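Local coordinates for cytoplasmic export protein 1 (Saccharomyces cerevisiae, PDB 3VWA) that serves in nuclear tRNA export, binding tRNA and possibly passing aminoacylated tRNA from export receptors at the nuclear pore to the translation machinery, at residues G148-S153 with R168-I173; M283-I288 with T335-V340; Q348-P353 with P383-G388; I446-S451 with G455-I460. One frame throughout, in Å; residues are numbered along the deposited sequence.

Interaction 1. Residues G148-S153 with R168-I173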
loop_
_atom_site.group_PDB
_atom_site.type_symbol
_atom_site.label_atom_id
_atom_site.label_comp_id
_atom_site.label_asym_id
_atom_site.label_seq_id
_atom_site.Cartn_x
_atom_site.Cartn_y
_atom_site.Cartn_z
ATOM N N GLY A 148 3.533 -16.226 24.314
ATOM C CA GLY A 148 4.376 -17.135 25.093
ATOM C C GLY A 148 4.185 -17.037 26.583
ATOM O O GLY A 148 4.986 -16.433 27.325
ATOM N N LEU A 149 3.177 -17.758 27.029
ATOM C CA LEU A 149 2.645 -17.614 28.355
ATOM C C LEU A 149 2.985 -18.893 29.172
ATOM O O LEU A 149 2.452 -19.123 30.271
ATOM C CB LEU A 149 1.147 -17.400 28.149
ATOM C CG LEU A 149 0.483 -16.030 28.401
ATOM C CD1 LEU A 149 1.413 -14.801 28.439
ATOM C CD2 LEU A 149 -0.713 -15.834 27.474
ATOM N N GLU A 150 3.917 -19.695 28.647
ATOM C CA GLU A 150 4.328 -20.978 29.284
ATOM C C GLU A 150 4.680 -20.890 30.770
ATOM O O GLU A 150 4.321 -21.772 31.565
ATOM C CB GLU A 150 5.507 -21.622 28.549
ATOM C CG GLU A 150 5.209 -21.987 27.105
ATOM C CD GLU A 150 5.336 -20.826 26.137
ATOM O OE1 GLU A 150 5.701 -19.715 26.554
ATOM O OE2 GLU A 150 5.088 -21.029 24.931
ATOM N N LEU A 151 5.390 -19.830 31.141
ATOM C CA LEU A 151 5.890 -19.677 32.502
ATOM C C LEU A 151 5.041 -18.686 33.304
ATOM O O LEU A 151 5.260 -18.476 34.477
ATOM C CB LEU A 151 7.348 -19.188 32.437
ATOM C CG LEU A 151 8.406 -20.202 31.977
ATOM C CD1 LEU A 151 9.783 -19.573 32.153
ATOM C CD2 LEU A 151 8.331 -21.476 32.800
ATOM N N CYS A 152 4.080 -18.062 32.646
ATOM C CA CYS A 152 3.378 -16.940 33.225
ATOM C C CYS A 152 2.580 -17.320 34.472
ATOM O O CYS A 152 1.767 -18.267 34.468
ATOM C CB CYS A 152 2.428 -16.355 32.189
ATOM S SG CYS A 152 1.543 -14.921 32.809
ATOM N N SER A 153 2.806 -16.558 35.524
ATOM C CA SER A 153 2.057 -16.689 36.788
ATOM C C SER A 153 1.987 -15.335 37.546
ATOM O O SER A 153 2.771 -14.395 37.292
ATOM C CB SER A 153 2.672 -17.787 37.689
ATOM O OG SER A 153 4.015 -18.111 37.302
ATOM N N ARG A 168 13.941 -23.132 34.791
ATOM C CA ARG A 168 14.996 -24.036 34.357
ATOM C C ARG A 168 14.513 -25.047 33.288
ATOM O O ARG A 168 15.135 -25.207 32.242
ATOM C CB ARG A 168 15.614 -24.757 35.567
ATOM N N SER A 169 13.381 -25.702 33.515
ATOM C CA SER A 169 12.956 -26.713 32.525
ATOM C C SER A 169 12.623 -26.017 31.178
ATOM O O SER A 169 13.064 -26.463 30.103
ATOM C CB SER A 169 11.793 -27.566 33.068
ATOM O OG SER A 169 10.572 -26.844 33.085
ATOM N N TYR A 170 11.904 -24.892 31.255
ATOM C CA TYR A 170 11.584 -24.085 30.067
ATOM C C TYR A 170 12.829 -23.726 29.244
ATOM O O TYR A 170 12.919 -24.032 28.065
ATOM C CB TYR A 170 10.810 -22.825 30.473
ATOM C CG TYR A 170 10.606 -21.875 29.333
ATOM C CD1 TYR A 170 9.561 -22.055 28.424
ATOM C CD2 TYR A 170 11.498 -20.818 29.113
ATOM C CE1 TYR A 170 9.388 -21.187 27.346
ATOM C CE2 TYR A 170 11.343 -19.948 28.032
ATOM C CZ TYR A 170 10.288 -20.134 27.156
ATOM O OH TYR A 170 10.137 -19.273 26.100
ATOM N N TYR A 171 13.795 -23.092 29.886
ATOM C CA TYR A 171 15.044 -22.705 29.220
ATOM C C TYR A 171 15.872 -23.879 28.716
ATOM O O TYR A 171 16.521 -23.766 27.693
ATOM C CB TYR A 171 15.859 -21.767 30.120
ATOM C CG TYR A 171 15.320 -20.372 30.016
ATOM C CD1 TYR A 171 15.762 -19.510 29.010
ATOM C CD2 TYR A 171 14.314 -19.945 30.857
ATOM C CE1 TYR A 171 15.249 -18.228 28.890
ATOM C CE2 TYR A 171 13.783 -18.664 30.750
ATOM C CZ TYR A 171 14.256 -17.821 29.766
ATOM O OH TYR A 171 13.730 -16.577 29.656
ATOM N N ASN A 172 15.812 -25.012 29.421
ATOM C CA ASN A 172 16.438 -26.252 28.954
ATOM C C ASN A 172 15.774 -26.813 27.696
ATOM O O ASN A 172 16.461 -27.314 26.791
ATOM C CB ASN A 172 16.447 -27.315 30.061
ATOM N N ILE A 173 14.439 -26.739 27.651
ATOM C CA ILE A 173 13.688 -27.200 26.495
ATOM C C ILE A 173 14.057 -26.313 25.317
ATOM O O ILE A 173 14.433 -26.803 24.257
ATOM C CB ILE A 173 12.154 -27.203 26.767
ATOM C CG1 ILE A 173 11.784 -28.447 27.586
ATOM C CG2 ILE A 173 11.364 -27.113 25.461
ATOM C CD1 ILE A 173 10.729 -28.210 28.651
HETATM O O HOH W 1 7.614 -18.608 24.719
#

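Interaction 2. Residues M283-I288 with T335-V340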
loop_
_atom_site.group_PDB
_atom_site.type_symbol
_atom_site.label_atom_id
_atom_site.label_comp_id
_atom_site.label_asym_id
_atom_site.label_seq_id
_atom_site.Cartn_x
_atom_site.Cartn_y
_atom_site.Cartn_z
HETATM N N MSE A 283 0.826 -0.784 10.040
HETATM C CA MSE A 283 0.369 0.513 10.575
HETATM C C MSE A 283 -0.050 1.434 9.471
HETATM O O MSE A 283 -1.092 2.159 9.555
HETATM C CB MSE A 283 1.371 1.254 11.463
HETATM C CG MSE A 283 0.485 2.311 12.118
HETATM SE SE MSE A 283 1.380 3.486 13.353
HETATM C CE MSE A 283 2.970 4.237 12.454
ATOM N N ILE A 284 0.751 1.459 8.413
ATOM C CA ILE A 284 0.393 2.276 7.278
ATOM C C ILE A 284 -0.805 1.689 6.525
ATOM O O ILE A 284 -1.808 2.389 6.291
ATOM C CB ILE A 284 1.571 2.455 6.303
ATOM C CG1 ILE A 284 2.631 3.344 6.988
ATOM C CG2 ILE A 284 1.044 3.028 4.980
ATOM C CD1 ILE A 284 3.722 3.865 6.084
ATOM N N GLU A 285 -0.681 0.416 6.149
ATOM C CA GLU A 285 -1.676 -0.284 5.322
ATOM C C GLU A 285 -3.027 -0.417 5.996
ATOM O O GLU A 285 -4.052 -0.194 5.362
ATOM C CB GLU A 285 -1.184 -1.696 4.950
ATOM C CG GLU A 285 0.120 -1.769 4.175
ATOM C CD GLU A 285 1.371 -1.739 5.064
ATOM O OE1 GLU A 285 1.278 -1.328 6.241
ATOM O OE2 GLU A 285 2.471 -2.125 4.601
ATOM N N ASN A 286 -3.045 -0.803 7.264
ATOM C CA ASN A 286 -4.291 -1.200 7.905
ATOM C C ASN A 286 -4.720 -0.304 9.049
ATOM O O ASN A 286 -5.716 -0.581 9.679
ATOM C CB ASN A 286 -4.210 -2.655 8.413
ATOM C CG ASN A 286 -3.901 -3.643 7.296
ATOM O OD1 ASN A 286 -4.382 -3.500 6.169
ATOM N ND2 ASN A 286 -3.029 -4.589 7.575
ATOM N N PHE A 287 -3.984 0.761 9.336
ATOM C CA PHE A 287 -4.418 1.674 10.385
ATOM C C PHE A 287 -4.507 3.043 9.756
ATOM O O PHE A 287 -5.616 3.603 9.608
ATOM C CB PHE A 287 -3.428 1.667 11.574
ATOM C CG PHE A 287 -4.019 2.123 12.873
ATOM C CD1 PHE A 287 -5.253 2.763 12.917
ATOM C CD2 PHE A 287 -3.309 1.951 14.073
ATOM C CE1 PHE A 287 -5.775 3.210 14.119
ATOM C CE2 PHE A 287 -3.843 2.380 15.286
ATOM C CZ PHE A 287 -5.071 3.014 15.306
ATOM N N ILE A 288 -3.350 3.583 9.346
ATOM C CA ILE A 288 -3.338 4.946 8.820
ATOM C C ILE A 288 -4.227 5.153 7.572
ATOM O O ILE A 288 -5.102 6.040 7.556
ATOM C CB ILE A 288 -1.888 5.485 8.612
ATOM C CG1 ILE A 288 -1.130 5.506 9.935
ATOM C CG2 ILE A 288 -1.925 6.861 8.014
ATOM C CD1 ILE A 288 0.357 5.813 9.817
ATOM N N THR A 335 2.638 0.697 -1.008
ATOM C CA THR A 335 2.494 -0.543 -0.247
ATOM C C THR A 335 1.714 -1.574 -1.052
ATOM O O THR A 335 1.447 -2.675 -0.579
ATOM C CB THR A 335 1.742 -0.330 1.082
ATOM O OG1 THR A 335 0.464 0.294 0.839
ATOM C CG2 THR A 335 2.558 0.525 2.060
ATOM N N ASN A 336 1.291 -1.209 -2.251
ATOM C CA ASN A 336 0.414 -2.093 -2.988
ATOM C C ASN A 336 -0.720 -2.723 -2.136
ATOM O O ASN A 336 -0.987 -3.914 -2.260
ATOM C CB ASN A 336 1.232 -3.184 -3.702
ATOM C CG ASN A 336 0.434 -3.876 -4.790
ATOM O OD1 ASN A 336 -0.381 -3.245 -5.460
ATOM N ND2 ASN A 336 0.645 -5.184 -4.959
ATOM N N THR A 337 -1.365 -1.915 -1.283
ATOM C CA THR A 337 -2.537 -2.303 -0.500
ATOM C C THR A 337 -3.617 -1.235 -0.673
ATOM O O THR A 337 -3.311 -0.069 -0.824
ATOM C CB THR A 337 -2.231 -2.343 1.021
ATOM O OG1 THR A 337 -1.645 -1.090 1.412
ATOM C CG2 THR A 337 -1.287 -3.525 1.409
ATOM N N PHE A 338 -4.872 -1.627 -0.556
ATOM C CA PHE A 338 -5.995 -0.813 -0.967
ATOM C C PHE A 338 -7.152 -1.221 -0.100
ATOM O O PHE A 338 -7.490 -2.388 -0.071
ATOM C CB PHE A 338 -6.321 -1.145 -2.436
ATOM C CG PHE A 338 -5.238 -0.747 -3.376
ATOM C CD1 PHE A 338 -4.268 -1.665 -3.772
ATOM C CD2 PHE A 338 -5.143 0.548 -3.814
ATOM C CE1 PHE A 338 -3.217 -1.287 -4.583
ATOM C CE2 PHE A 338 -4.116 0.935 -4.660
ATOM C CZ PHE A 338 -3.146 0.005 -5.041
ATOM N N PRO A 339 -7.755 -0.277 0.630
ATOM C CA PRO A 339 -8.794 -0.702 1.585
ATOM C C PRO A 339 -10.123 -0.995 0.909
ATOM O O PRO A 339 -10.374 -0.519 -0.189
ATOM C CB PRO A 339 -8.956 0.525 2.502
ATOM C CG PRO A 339 -8.499 1.661 1.639
ATOM C CD PRO A 339 -7.391 1.144 0.797
ATOM N N VAL A 340 -10.966 -1.772 1.580
ATOM C CA VAL A 340 -12.318 -2.038 1.104
ATOM C C VAL A 340 -12.984 -0.714 0.791
ATOM O O VAL A 340 -13.010 0.181 1.608
ATOM C CB VAL A 340 -13.120 -2.940 2.098
ATOM C CG1 VAL A 340 -14.623 -2.880 1.863
ATOM C CG2 VAL A 340 -12.669 -4.376 1.946
HETATM O O HOH W 2 -4.540 -0.152 2.604
#

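Interaction 3. Residues Q348-P353 with P383-G388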
loop_
_atom_site.group_PDB
_atom_site.type_symbol
_atom_site.label_atom_id
_atom_site.label_comp_id
_atom_site.label_asym_id
_atom_site.label_seq_id
_atom_site.Cartn_x
_atom_site.Cartn_y
_atom_site.Cartn_z
ATOM N N GLN A 348 -15.986 8.587 -6.199
ATOM C CA GLN A 348 -16.520 9.780 -5.568
ATOM C C GLN A 348 -15.620 10.961 -5.868
ATOM O O GLN A 348 -16.058 12.097 -6.186
ATOM C CB GLN A 348 -16.518 9.488 -4.056
ATOM C CG GLN A 348 -17.838 9.680 -3.326
ATOM C CD GLN A 348 -17.631 10.053 -1.850
ATOM O OE1 GLN A 348 -16.681 9.606 -1.193
ATOM N NE2 GLN A 348 -18.512 10.905 -1.334
ATOM N N SER A 349 -14.320 10.706 -5.807
ATOM C CA SER A 349 -13.396 11.772 -6.081
ATOM C C SER A 349 -13.404 12.229 -7.545
ATOM O O SER A 349 -13.212 13.397 -7.792
ATOM C CB SER A 349 -12.020 11.459 -5.508
ATOM O OG SER A 349 -11.348 10.481 -6.278
ATOM N N PHE A 350 -13.719 11.333 -8.486
ATOM C CA PHE A 350 -13.921 11.696 -9.913
ATOM C C PHE A 350 -15.183 12.522 -10.172
ATOM O O PHE A 350 -15.197 13.388 -11.056
ATOM C CB PHE A 350 -13.855 10.447 -10.828
ATOM C CG PHE A 350 -12.450 10.164 -11.369
ATOM C CD1 PHE A 350 -11.993 10.808 -12.526
ATOM C CD2 PHE A 350 -11.562 9.329 -10.683
ATOM C CE1 PHE A 350 -10.697 10.620 -13.022
ATOM C CE2 PHE A 350 -10.268 9.116 -11.187
ATOM C CZ PHE A 350 -9.832 9.745 -12.365
ATOM N N LYS A 351 -16.217 12.284 -9.372
ATOM C CA LYS A 351 -17.441 13.074 -9.423
ATOM C C LYS A 351 -17.246 14.447 -8.773
ATOM O O LYS A 351 -18.056 15.334 -8.982
ATOM C CB LYS A 351 -18.584 12.388 -8.663
ATOM C CG LYS A 351 -19.086 11.043 -9.160
ATOM C CD LYS A 351 -20.290 10.657 -8.308
ATOM C CE LYS A 351 -21.148 9.580 -8.947
ATOM N NZ LYS A 351 -20.603 8.206 -8.722
ATOM N N LEU A 352 -16.204 14.637 -7.964
ATOM C CA LEU A 352 -15.980 15.973 -7.354
ATOM C C LEU A 352 -15.692 17.067 -8.387
ATOM O O LEU A 352 -14.879 16.879 -9.266
ATOM C CB LEU A 352 -14.835 15.949 -6.367
ATOM C CG LEU A 352 -15.156 15.299 -5.050
ATOM C CD1 LEU A 352 -13.830 15.124 -4.354
ATOM C CD2 LEU A 352 -16.110 16.185 -4.248
ATOM N N PRO A 353 -16.361 18.224 -8.283
ATOM C CA PRO A 353 -16.038 19.119 -9.399
ATOM C C PRO A 353 -14.737 19.904 -9.188
ATOM O O PRO A 353 -14.402 20.752 -10.020
ATOM C CB PRO A 353 -17.291 20.026 -9.516
ATOM C CG PRO A 353 -18.364 19.304 -8.743
ATOM C CD PRO A 353 -17.638 18.571 -7.635
ATOM N N PRO A 383 -16.498 8.104 -17.746
ATOM C CA PRO A 383 -17.471 9.126 -18.107
ATOM C C PRO A 383 -17.188 10.462 -17.410
ATOM O O PRO A 383 -17.519 11.497 -17.952
ATOM C CB PRO A 383 -18.804 8.519 -17.620
ATOM C CG PRO A 383 -18.553 7.041 -17.696
ATOM C CD PRO A 383 -17.151 6.922 -17.173
ATOM N N HIS A 384 -16.581 10.456 -16.234
ATOM C CA HIS A 384 -16.230 11.746 -15.577
ATOM C C HIS A 384 -14.885 12.173 -16.032
ATOM O O HIS A 384 -14.607 13.364 -16.286
ATOM C CB HIS A 384 -16.244 11.581 -14.049
ATOM C CG HIS A 384 -17.556 11.063 -13.518
ATOM N ND1 HIS A 384 -17.685 9.856 -12.925
ATOM C CD2 HIS A 384 -18.823 11.630 -13.535
ATOM C CE1 HIS A 384 -18.964 9.672 -12.569
ATOM N NE2 HIS A 384 -19.662 10.754 -12.943
ATOM N N PHE A 385 -14.002 11.191 -16.156
ATOM C CA PHE A 385 -12.678 11.468 -16.632
ATOM C C PHE A 385 -12.709 12.321 -17.910
ATOM O O PHE A 385 -12.015 13.345 -18.039
ATOM C CB PHE A 385 -11.972 10.154 -16.859
ATOM C CG PHE A 385 -10.797 10.258 -17.780
ATOM C CD1 PHE A 385 -9.540 10.666 -17.300
ATOM C CD2 PHE A 385 -10.948 9.959 -19.144
ATOM C CE1 PHE A 385 -8.446 10.753 -18.156
ATOM C CE2 PHE A 385 -9.854 10.026 -19.986
ATOM C CZ PHE A 385 -8.622 10.440 -19.490
ATOM N N ILE A 386 -13.543 11.894 -18.847
ATOM C CA ILE A 386 -13.522 12.429 -20.206
ATOM C C ILE A 386 -14.091 13.828 -20.326
ATOM O O ILE A 386 -13.672 14.583 -21.176
ATOM C CB ILE A 386 -14.226 11.431 -21.216
ATOM C CG1 ILE A 386 -13.779 11.706 -22.652
ATOM C CG2 ILE A 386 -15.737 11.347 -21.016
ATOM C CD1 ILE A 386 -12.282 11.506 -22.801
ATOM N N GLN A 387 -15.038 14.172 -19.467
ATOM C CA GLN A 387 -15.573 15.542 -19.393
ATOM C C GLN A 387 -14.450 16.500 -19.116
ATOM O O GLN A 387 -14.564 17.692 -19.415
ATOM C CB GLN A 387 -16.646 15.679 -18.290
ATOM C CG GLN A 387 -17.936 14.910 -18.537
ATOM C CD GLN A 387 -18.264 14.772 -20.021
ATOM O OE1 GLN A 387 -19.051 15.525 -20.575
ATOM N NE2 GLN A 387 -17.653 13.793 -20.670
ATOM N N GLY A 388 -13.361 16.003 -18.544
ATOM C CA GLY A 388 -12.159 16.880 -18.405
ATOM C C GLY A 388 -11.833 17.624 -19.709
ATOM O O GLY A 388 -11.257 18.725 -19.699
#

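Interaction 4. Residues I446-S451 with G455-I460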
loop_
_atom_site.group_PDB
_atom_site.type_symbol
_atom_site.label_atom_id
_atom_site.label_comp_id
_atom_site.label_asym_id
_atom_site.label_seq_id
_atom_site.Cartn_x
_atom_site.Cartn_y
_atom_site.Cartn_z
ATOM N N ILE A 446 -3.634 6.359 -31.014
ATOM C CA ILE A 446 -4.691 5.400 -30.787
ATOM C C ILE A 446 -5.326 4.776 -32.040
ATOM O O ILE A 446 -6.151 3.908 -31.890
ATOM C CB ILE A 446 -5.892 5.991 -29.958
ATOM C CG1 ILE A 446 -6.863 6.745 -30.869
ATOM C CG2 ILE A 446 -5.409 6.780 -28.742
ATOM C CD1 ILE A 446 -7.761 7.732 -30.145
ATOM N N SER A 447 -4.973 5.258 -33.228
ATOM C CA SER A 447 -5.557 4.837 -34.506
ATOM C C SER A 447 -5.573 3.343 -34.750
ATOM O O SER A 447 -6.538 2.828 -35.274
ATOM C CB SER A 447 -4.789 5.498 -35.631
ATOM O OG SER A 447 -3.435 5.019 -35.691
ATOM N N THR A 448 -4.528 2.658 -34.320
ATOM C CA THR A 448 -4.394 1.237 -34.511
ATOM C C THR A 448 -5.082 0.412 -33.434
ATOM O O THR A 448 -5.086 -0.823 -33.567
ATOM C CB THR A 448 -2.904 0.797 -34.469
ATOM O OG1 THR A 448 -2.274 1.403 -33.363
ATOM C CG2 THR A 448 -2.165 1.251 -35.713
ATOM N N ILE A 449 -5.613 1.037 -32.367
ATOM C CA ILE A 449 -6.417 0.225 -31.400
ATOM C C ILE A 449 -7.936 0.347 -31.545
ATOM O O ILE A 449 -8.677 -0.270 -30.794
ATOM C CB ILE A 449 -6.060 0.411 -29.897
ATOM C CG1 ILE A 449 -6.497 1.789 -29.434
ATOM C CG2 ILE A 449 -4.600 0.025 -29.645
ATOM C CD1 ILE A 449 -5.699 2.278 -28.265
ATOM N N LEU A 450 -8.383 1.132 -32.510
ATOM C CA LEU A 450 -9.779 1.141 -32.873
ATOM C C LEU A 450 -10.171 -0.232 -33.434
ATOM O O LEU A 450 -9.373 -0.927 -34.081
ATOM C CB LEU A 450 -10.056 2.261 -33.891
ATOM C CG LEU A 450 -10.207 3.689 -33.341
ATOM C CD1 LEU A 450 -9.468 3.956 -32.039
ATOM C CD2 LEU A 450 -9.738 4.693 -34.372
ATOM N N SER A 451 -11.383 -0.668 -33.145
ATOM C CA SER A 451 -11.857 -1.846 -33.863
ATOM C C SER A 451 -12.577 -1.394 -35.168
ATOM O O SER A 451 -13.796 -1.361 -35.254
ATOM C CB SER A 451 -12.695 -2.768 -32.952
ATOM O OG SER A 451 -14.056 -2.363 -32.891
ATOM N N GLY A 455 -8.959 0.212 -43.828
ATOM C CA GLY A 455 -9.522 1.297 -44.694
ATOM C C GLY A 455 -9.982 2.490 -43.845
ATOM O O GLY A 455 -9.629 3.657 -44.094
ATOM N N ASN A 456 -10.758 2.197 -42.814
ATOM C CA ASN A 456 -11.294 3.284 -42.041
ATOM C C ASN A 456 -10.238 3.920 -41.165
ATOM O O ASN A 456 -10.250 5.111 -40.943
ATOM C CB ASN A 456 -12.425 2.827 -41.156
ATOM C CG ASN A 456 -13.197 3.997 -40.593
ATOM O OD1 ASN A 456 -13.335 4.151 -39.369
ATOM N ND2 ASN A 456 -13.700 4.846 -41.493
ATOM N N ARG A 457 -9.311 3.113 -40.687
ATOM C CA ARG A 457 -8.180 3.665 -39.941
ATOM C C ARG A 457 -7.477 4.712 -40.791
ATOM O O ARG A 457 -7.141 5.815 -40.306
ATOM C CB ARG A 457 -7.231 2.549 -39.540
ATOM C CG ARG A 457 -6.064 2.957 -38.684
ATOM C CD ARG A 457 -5.172 1.741 -38.507
ATOM N NE ARG A 457 -4.343 1.436 -39.702
ATOM C CZ ARG A 457 -3.679 0.294 -39.839
ATOM N NH1 ARG A 457 -3.776 -0.606 -38.878
ATOM N NH2 ARG A 457 -2.939 0.045 -40.923
ATOM N N SER A 458 -7.217 4.328 -42.047
ATOM C CA SER A 458 -6.663 5.252 -43.071
ATOM C C SER A 458 -7.467 6.516 -43.251
ATOM O O SER A 458 -6.895 7.614 -43.312
ATOM C CB SER A 458 -6.486 4.560 -44.430
ATOM O OG SER A 458 -5.370 3.686 -44.368
ATOM N N ASN A 459 -8.786 6.386 -43.355
ATOM C CA ASN A 459 -9.662 7.593 -43.454
ATOM C C ASN A 459 -9.596 8.482 -42.226
ATOM O O ASN A 459 -9.533 9.667 -42.335
ATOM C CB ASN A 459 -11.134 7.188 -43.670
ATOM C CG ASN A 459 -11.355 6.571 -45.015
ATOM O OD1 ASN A 459 -10.503 6.710 -45.904
ATOM N ND2 ASN A 459 -12.504 5.897 -45.199
ATOM N N ILE A 460 -9.612 7.876 -41.059
ATOM C CA ILE A 460 -9.368 8.587 -39.821
ATOM C C ILE A 460 -8.054 9.359 -39.779
ATOM O O ILE A 460 -8.011 10.536 -39.394
ATOM C CB ILE A 460 -9.438 7.588 -38.661
ATOM C CG1 ILE A 460 -10.899 7.140 -38.485
ATOM C CG2 ILE A 460 -8.802 8.183 -37.398
ATOM C CD1 ILE A 460 -11.015 5.981 -37.519
#

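Interaction 1. Residues G148-S153 with R168-I173
Leu-151 faces Tyr-170 with CA atoms 7.6 Å apart, where a type I beta turn from Leu-149 to Cys-152, closed by Cys-152 N to Leu-149 O at 3.1 Å, packs on helix 160-174. Both methyls of Leu-151 come against the root of the Tyr-170 side chain from the same side: CD2 lies 3.7 Å from Tyr-170 CB, while CD1 comes equally near Tyr-170 CD2 and meets that ring obliquely. The same CD1 stops 4.3 Å short of Tyr-171 CE2, so one leucine reaches both aromatic residues. With CG anti to the backbone N (chi1 173°), the Tyr-170 ring lies against Leu-151 and Glu-150, and its CD2 rests over a face of the Tyr-171 ring near the rim. Farther along the ring, Glu-150 OE1 is 4.0 Å from Tyr-170 CE1, the carboxylate inclined 38° to the ring. No direct hydrogen bond joins the segments; instead a water donates to Glu-150 OE1 at 2.9 Å and lies 3.0 Å from Tyr-170 OH. Glu-150 OE2 is engaged by Trp-26 NE1 and Tyr-171 OH by Gly-129 O, which accounts for these buried polar ends. Asn-57 of helix 52-64 bonds the carbonyls of Glu-150 and Cys-152. The turn between strands 144-146 and 153-154, held against that helix, occupies a place consistent with the DFG-loop region of the protein kinase fold, in keeping with the kinase-like domain of this protein.

Interaction 2. Residues M283-I288 with T335-V340
Glu-285 lies across two threonines, its aliphatic part on Thr-337 and its carboxylate end on Thr-335. CG of Glu-285 is 3.3 Å from Thr-337 OG1 and 3.6 Å from Thr-337 CG2, so the methylene meets both branches of that side chain. A bend at chi2 (85°) then turns the carboxylate aside: OE2 passes 3.7 Å from Thr-335 CG2, a methyl contact, while OE1 is hydrogen-bonded to Gly-282 N just before the segment. The Thr-335 methyl is shared, because Ile-284 CG2 reaches it at 4.1 Å. This is the helical part of the chain that follows the kinase-like domain, where helix 283-303 meets the end of helix 321-335. A Schellman motif closes the latter: the positive phi of Asn-336 turns the chain out of the helix, and Thr-337 follows, its CB directed toward Glu-285. Thr-337 OG1 and Thr-335 OG1 are 2.6 Å apart; Thr-335 OG1 is hydrogen-bonded to Leu-331 O in the last helical turn. A water donates to Glu-285 O at 2.8 Å and weakly links it to Thr-337 OG1, between segments that share no direct hydrogen bond. On the helix side, Ile-288 N bonds O of Met-283, a selenomethionine, at 2.7 Å, the signature of a wider pi-type turn.

Interaction 3. Residues Q348-P353 with P383-G388
The imidazole of His-384 carries Lys-351 CG over one face, and the Phe-385 ring receives Phe-350 CE1 at its edge, near its plane. The setting is the helical solenoid of HEAT type: helix 342-351 meets helix 374-387; residues 383-388 at its end fall within the HEAT 1 repeat, and the CA atoms of Phe-350 and His-384 are 6.1 Å apart. The lysine contact is a CH-pi interaction, with Lys-351 CG 4.0 Å from the His-384 ring centroid and 26° off the normal. CG sits toward the rim, nearest His-384 CE1 at 3.7 Å. The lysine chain bends at chi4 (82°), and its NZ stays 5.0 Å from His-384 NE2, so the methylene rather than the amine makes the contact. His-384 ND1 is weakly hydrogen-bonded to Arg-380 O.

The two phenylalanines lie side by side and point the same way, with Phe-350 CE1 4.1 Å from Phe-385 CB. Both are buried: Phe-350 also touches Leu-361, and Phe-385 packs on Leu-362 and Leu-365 of helix 355-368 and on residues of helix 394-407. Helix 374-387 is kinked here, the N atoms of Pro-383 and His-384 lacking bonds to the preceding turn, the proline having no N-H to give. Phe-350 O approaches His-384 CB to 3.6 Å while accepting a hydrogen bond from Arg-358 NH1.

Interaction 4. Residues I446-S451 with G455-I460
Apolar contact is made by Leu-450 and Ile-460, which reach toward each other tip to tip, Leu-450 CD2 lying 3.6 Å from Ile-460 CD1. The second kind pairs the aliphatic part of Arg-457 with backbone and short side chains. Arg-457 extends with CG anti to the backbone N (chi1 -176°), which brings CG to 3.4 Å from Ser-447 O. CD follows at 3.7 Å from the same Ser-447 O. The bend at chi3 (77°) carries the guanidinium past Thr-448, whose CG2 meets Arg-457 NH1 obliquely at 4.0 Å. Polar bonding across the segments is absent; the polar ends are hydrogen-bonded outside the two segments. Arg-457 NH2 is hydrogen-bonded to Leu-490 O and Ser-447 OG to Ser-444 O, while Ile-449 N bonds Ile-446 O at 3.0 Å where the chain leaves helix 433-446. This is a surface contact, and both Thr-448 and Arg-457 also touch a crystal neighbour. It lies at the link between helices 433-446 and 454-469, between the two HEAT repeats in sequence, with Leu-450 resting on Asn-417 and Leu-421 of helix 413-427 and the loop bearing Leu-490, ahead of helix 493-504, covering Ser-447 and Thr-448.

How the interactions relate
The four contacts follow one another along the chain without touching. Interaction 1 is the buried one, inside the kinase-like domain, and joins a loop to a helix through leucine-aromatic packing and a bridging water. Interactions 2 and 3 are partly buried and linked through one element: the loop of interaction 2 leads into helix 342-351, which supplies one side of interaction 3, centres about 25 Å apart. Glutamate methylenes and a carboxylate against threonine side chains give way to CH-pi and phenylalanine contacts. Interaction 4, about 27 Å centre to centre from interaction 3, is at the surface and combines a leucine-isoleucine contact with an arginine's aliphatic part. Interactions 1 and 4 lie on opposite sides of the chain's centre.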